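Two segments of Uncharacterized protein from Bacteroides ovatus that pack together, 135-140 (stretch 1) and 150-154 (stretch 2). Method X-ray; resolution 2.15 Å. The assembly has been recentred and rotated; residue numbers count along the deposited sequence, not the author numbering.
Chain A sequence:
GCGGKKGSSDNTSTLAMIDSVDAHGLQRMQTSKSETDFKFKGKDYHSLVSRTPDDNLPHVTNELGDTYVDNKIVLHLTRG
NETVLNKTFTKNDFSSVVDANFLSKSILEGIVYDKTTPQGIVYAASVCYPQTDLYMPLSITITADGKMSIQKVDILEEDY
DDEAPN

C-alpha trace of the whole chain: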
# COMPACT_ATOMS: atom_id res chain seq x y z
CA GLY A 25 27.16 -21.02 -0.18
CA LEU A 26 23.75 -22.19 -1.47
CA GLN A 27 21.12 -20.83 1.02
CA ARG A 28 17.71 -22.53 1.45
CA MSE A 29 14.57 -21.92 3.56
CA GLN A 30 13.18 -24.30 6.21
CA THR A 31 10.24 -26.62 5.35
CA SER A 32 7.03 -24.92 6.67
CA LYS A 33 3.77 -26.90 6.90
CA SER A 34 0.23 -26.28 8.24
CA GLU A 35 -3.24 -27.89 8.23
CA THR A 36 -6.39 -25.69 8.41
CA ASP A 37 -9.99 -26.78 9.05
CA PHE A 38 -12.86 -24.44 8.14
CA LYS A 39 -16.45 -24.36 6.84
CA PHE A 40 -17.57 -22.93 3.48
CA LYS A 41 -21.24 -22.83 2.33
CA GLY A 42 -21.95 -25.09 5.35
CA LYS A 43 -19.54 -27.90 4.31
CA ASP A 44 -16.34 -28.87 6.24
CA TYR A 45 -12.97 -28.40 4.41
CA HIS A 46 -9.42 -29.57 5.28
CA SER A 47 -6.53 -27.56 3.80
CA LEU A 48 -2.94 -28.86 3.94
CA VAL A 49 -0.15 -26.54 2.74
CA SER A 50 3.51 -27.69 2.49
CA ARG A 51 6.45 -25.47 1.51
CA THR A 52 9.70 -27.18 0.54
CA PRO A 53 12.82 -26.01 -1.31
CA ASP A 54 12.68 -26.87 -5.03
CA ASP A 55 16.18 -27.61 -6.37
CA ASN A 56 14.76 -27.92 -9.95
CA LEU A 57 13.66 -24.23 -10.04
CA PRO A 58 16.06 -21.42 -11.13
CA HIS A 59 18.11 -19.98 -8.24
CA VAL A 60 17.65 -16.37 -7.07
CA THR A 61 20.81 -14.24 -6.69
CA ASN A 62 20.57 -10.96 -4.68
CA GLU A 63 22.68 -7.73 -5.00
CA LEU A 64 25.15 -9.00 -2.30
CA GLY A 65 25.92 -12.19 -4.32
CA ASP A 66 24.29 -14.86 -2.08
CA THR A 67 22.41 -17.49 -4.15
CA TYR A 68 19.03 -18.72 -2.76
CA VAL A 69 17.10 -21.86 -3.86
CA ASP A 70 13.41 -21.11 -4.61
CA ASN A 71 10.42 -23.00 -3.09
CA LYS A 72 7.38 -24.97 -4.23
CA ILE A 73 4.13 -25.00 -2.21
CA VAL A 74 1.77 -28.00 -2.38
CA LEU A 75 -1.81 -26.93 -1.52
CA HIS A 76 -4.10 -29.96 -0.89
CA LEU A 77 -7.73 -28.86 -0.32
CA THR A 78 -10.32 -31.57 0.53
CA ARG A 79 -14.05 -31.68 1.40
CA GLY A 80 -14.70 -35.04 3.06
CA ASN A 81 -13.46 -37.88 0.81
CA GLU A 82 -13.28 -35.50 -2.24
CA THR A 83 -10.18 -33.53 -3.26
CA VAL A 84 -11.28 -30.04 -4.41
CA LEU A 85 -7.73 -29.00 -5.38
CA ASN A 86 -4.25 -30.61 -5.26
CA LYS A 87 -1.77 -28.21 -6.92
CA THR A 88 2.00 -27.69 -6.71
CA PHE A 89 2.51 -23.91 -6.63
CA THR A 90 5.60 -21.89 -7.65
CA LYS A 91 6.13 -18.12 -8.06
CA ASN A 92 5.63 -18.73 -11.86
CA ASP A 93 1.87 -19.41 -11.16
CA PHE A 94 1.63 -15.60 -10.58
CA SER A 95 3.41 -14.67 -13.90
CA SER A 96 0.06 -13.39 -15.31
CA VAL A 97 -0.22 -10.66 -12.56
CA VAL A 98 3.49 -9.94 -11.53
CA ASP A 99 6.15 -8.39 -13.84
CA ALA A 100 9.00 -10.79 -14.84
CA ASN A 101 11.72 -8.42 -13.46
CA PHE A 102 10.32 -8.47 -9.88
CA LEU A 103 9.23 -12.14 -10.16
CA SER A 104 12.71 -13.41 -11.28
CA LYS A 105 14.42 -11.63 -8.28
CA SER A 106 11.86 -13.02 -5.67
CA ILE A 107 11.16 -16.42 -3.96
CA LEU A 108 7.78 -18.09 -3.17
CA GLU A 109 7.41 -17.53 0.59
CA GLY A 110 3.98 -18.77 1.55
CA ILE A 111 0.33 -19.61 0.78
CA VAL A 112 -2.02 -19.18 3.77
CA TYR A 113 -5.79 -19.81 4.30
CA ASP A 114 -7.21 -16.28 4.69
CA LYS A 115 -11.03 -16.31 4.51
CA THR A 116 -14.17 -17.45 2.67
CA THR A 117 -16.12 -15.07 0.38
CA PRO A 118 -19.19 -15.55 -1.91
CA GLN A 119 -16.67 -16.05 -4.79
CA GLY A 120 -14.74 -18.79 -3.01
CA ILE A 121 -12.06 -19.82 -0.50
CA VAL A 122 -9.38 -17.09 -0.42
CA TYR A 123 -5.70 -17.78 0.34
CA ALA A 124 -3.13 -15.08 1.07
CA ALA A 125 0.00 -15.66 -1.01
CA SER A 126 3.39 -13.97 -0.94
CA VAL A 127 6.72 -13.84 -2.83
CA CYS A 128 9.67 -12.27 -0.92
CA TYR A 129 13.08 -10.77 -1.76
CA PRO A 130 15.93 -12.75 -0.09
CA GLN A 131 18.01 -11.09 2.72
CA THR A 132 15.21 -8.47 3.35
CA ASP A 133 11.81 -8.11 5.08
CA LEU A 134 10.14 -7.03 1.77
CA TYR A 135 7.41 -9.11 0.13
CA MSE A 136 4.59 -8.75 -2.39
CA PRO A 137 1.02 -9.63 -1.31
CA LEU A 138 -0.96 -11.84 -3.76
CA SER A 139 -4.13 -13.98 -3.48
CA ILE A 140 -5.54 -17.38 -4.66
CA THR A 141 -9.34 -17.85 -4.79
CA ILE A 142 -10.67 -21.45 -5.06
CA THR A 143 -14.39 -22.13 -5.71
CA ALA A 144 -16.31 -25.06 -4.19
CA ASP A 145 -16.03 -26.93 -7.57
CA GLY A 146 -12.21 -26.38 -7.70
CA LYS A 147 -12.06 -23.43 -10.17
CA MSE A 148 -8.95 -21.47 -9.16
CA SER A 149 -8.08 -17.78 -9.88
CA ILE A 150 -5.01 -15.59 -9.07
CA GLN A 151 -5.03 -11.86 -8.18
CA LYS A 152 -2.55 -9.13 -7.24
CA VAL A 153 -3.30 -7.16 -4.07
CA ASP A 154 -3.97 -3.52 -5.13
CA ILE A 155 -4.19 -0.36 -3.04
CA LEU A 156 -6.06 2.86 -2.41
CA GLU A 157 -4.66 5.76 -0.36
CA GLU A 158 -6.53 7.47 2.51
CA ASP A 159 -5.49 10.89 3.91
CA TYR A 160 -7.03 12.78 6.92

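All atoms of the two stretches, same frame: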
# COMPACT_ATOMS: atom_id res chain seq x y z
N TYR A 135 8.16 -8.08 0.83
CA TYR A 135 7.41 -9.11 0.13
C TYR A 135 6.18 -8.52 -0.54
O TYR A 135 5.68 -7.48 -0.13
CB TYR A 135 7.04 -10.28 1.05
CG TYR A 135 6.04 -9.92 2.13
CD1 TYR A 135 4.68 -10.15 1.95
CD2 TYR A 135 6.46 -9.39 3.34
CE1 TYR A 135 3.76 -9.85 2.95
CE2 TYR A 135 5.54 -9.06 4.34
CZ TYR A 135 4.19 -9.31 4.15
OH TYR A 135 3.27 -8.98 5.13
N MSE A 136 5.71 -9.21 -1.58
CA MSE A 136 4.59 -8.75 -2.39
C MSE A 136 3.34 -9.55 -2.06
O MSE A 136 3.34 -10.75 -2.25
CB MSE A 136 4.93 -8.88 -3.87
CG MSE A 136 3.83 -8.43 -4.79
SE MSE A 136 4.43 -8.70 -6.59
CE MSE A 136 5.17 -6.80 -6.84
N PRO A 137 2.25 -8.89 -1.61
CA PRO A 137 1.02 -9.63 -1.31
C PRO A 137 0.26 -10.02 -2.58
O PRO A 137 0.13 -9.21 -3.50
CB PRO A 137 0.23 -8.64 -0.45
CG PRO A 137 0.69 -7.31 -0.89
CD PRO A 137 2.10 -7.45 -1.33
N LEU A 138 -0.18 -11.28 -2.64
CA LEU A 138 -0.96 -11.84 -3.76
C LEU A 138 -2.10 -12.66 -3.18
O LEU A 138 -2.12 -12.89 -1.96
CB LEU A 138 -0.05 -12.71 -4.65
CG LEU A 138 1.24 -12.06 -5.18
CD1 LEU A 138 2.37 -13.07 -5.32
CD2 LEU A 138 0.99 -11.35 -6.49
N SER A 139 -3.04 -13.15 -4.01
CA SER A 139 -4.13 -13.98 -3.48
C SER A 139 -4.57 -15.07 -4.46
O SER A 139 -4.43 -14.90 -5.67
CB SER A 139 -5.33 -13.13 -3.08
OG SER A 139 -5.77 -12.35 -4.18
N ILE A 140 -5.03 -16.22 -3.91
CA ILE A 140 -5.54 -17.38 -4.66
C ILE A 140 -6.97 -17.59 -4.21
O ILE A 140 -7.19 -17.75 -3.01
CB ILE A 140 -4.69 -18.66 -4.41
CG1 ILE A 140 -3.18 -18.45 -4.66
CG2 ILE A 140 -5.21 -19.86 -5.22
CD1 ILE A 140 -2.35 -19.32 -3.78
N ILE A 150 -6.12 -16.32 -9.69
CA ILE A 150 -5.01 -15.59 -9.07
C ILE A 150 -5.23 -14.10 -9.21
O ILE A 150 -5.63 -13.65 -10.27
CB ILE A 150 -3.67 -15.98 -9.76
CG1 ILE A 150 -3.40 -17.49 -9.71
CG2 ILE A 150 -2.49 -15.20 -9.19
CD1 ILE A 150 -3.40 -18.10 -8.36
N GLN A 151 -4.90 -13.32 -8.16
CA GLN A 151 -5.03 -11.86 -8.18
C GLN A 151 -3.86 -11.20 -7.47
O GLN A 151 -3.27 -11.77 -6.54
CB GLN A 151 -6.33 -11.38 -7.51
CG GLN A 151 -7.64 -12.05 -7.95
CD GLN A 151 -7.92 -13.43 -7.36
OE1 GLN A 151 -8.29 -14.35 -8.09
NE2 GLN A 151 -7.83 -13.60 -6.04
N LYS A 152 -3.55 -9.97 -7.87
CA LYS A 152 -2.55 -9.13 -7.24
C LYS A 152 -3.27 -8.25 -6.26
O LYS A 152 -4.37 -7.79 -6.56
CB LYS A 152 -1.79 -8.30 -8.28
CG LYS A 152 -0.56 -7.59 -7.75
CD LYS A 152 0.05 -6.67 -8.81
CE LYS A 152 1.55 -6.54 -8.71
NZ LYS A 152 2.13 -5.91 -9.93
N VAL A 153 -2.69 -8.02 -5.08
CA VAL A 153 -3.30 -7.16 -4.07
C VAL A 153 -3.02 -5.72 -4.48
O VAL A 153 -1.85 -5.36 -4.61
CB VAL A 153 -2.77 -7.51 -2.66
CG1 VAL A 153 -3.26 -6.50 -1.62
CG2 VAL A 153 -3.17 -8.93 -2.28
N ASP A 154 -4.08 -4.92 -4.72
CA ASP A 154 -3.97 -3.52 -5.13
C ASP A 154 -4.22 -2.62 -3.95
O ASP A 154 -4.56 -3.10 -2.87
CB ASP A 154 -4.96 -3.20 -6.27
CG ASP A 154 -4.70 -3.96 -7.55
OD1 ASP A 154 -3.53 -4.32 -7.81
OD2 ASP A 154 -5.67 -4.15 -8.32
O HOH W 1 0.85 -6.70 -4.82

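Antiparallel β-strands are joined by two systems at once: backbone hydrogen bonds concentrated at alternate residue pairs, and side chains that meet on the two faces of the sheet. The pairing of 135-140 with 150-154 illustrates both, the strand axes approaching to 4.8 Å and their directions differing by 153°, with 454 Å² of surface buried in all.

Ile150 faces Ile140 in a non-hydrogen-bonded pair, where the polar groups of the two residues do not bond to each other and the side chains carry the contact. Both β-branched residues, a type well suited to extended backbone, point to the same face as Leu138 and Lys152, and CD1 of Ile150 rests 3.7 Å from CG1 of Ile140. The CA of Ile150 also lies 3.5 Å from the O of Ser139, a CA-H···O contact.

Gln151 supplies the strongest backbone link. Its N donates to the O of Ser139 at 3.0 Å, and its O accepts from the N of Ser139 at 2.9 Å, closing the small ring of a hydrogen-bonded pair. The side chains of both residues emerge on the face opposite the isoleucines. With chi1 in p, the short Ser139 side chain keeps its hydroxyl close to the backbone, and its OG makes a weak hydrogen bond, 3.5 Å long, to the O of Gln151. The longer glutamine folds back through chi1 m and chi2 p, so that its end approaches the neighbouring strand and helps cover the buried serine.

Lys152 returns to the isoleucine face and pairs with Leu138, their CA atoms 4.7 Å apart. Here the lysine works through its aliphatic length: its CG lies 4.3 Å from CD2 of Leu138, and farther out its CE comes within 4.1 Å of CE of Met136, a selenomethionine whose extended chi1 and chi2 carry its end nearer. Carbon thus meets buried carbon, while the NZ of Lys152 is hydrogen-bonded elsewhere in the structure.

At Val153 the regular strand has ended, yet the pairing persists. Its N gives a weak hydrogen bond of 3.4 Å to the O of Pro137, a residue that has no amide hydrogen to donate in return. A water reinforces the junction, donating to the O of Pro137 at 2.9 Å and to the O of Val153 at 3.0 Å. The valine side chain points toward stretch 1, its CG2 lying 3.9 Å from CB of Pro137, so two compact apolar groups are buried together. Asp154 makes no contact.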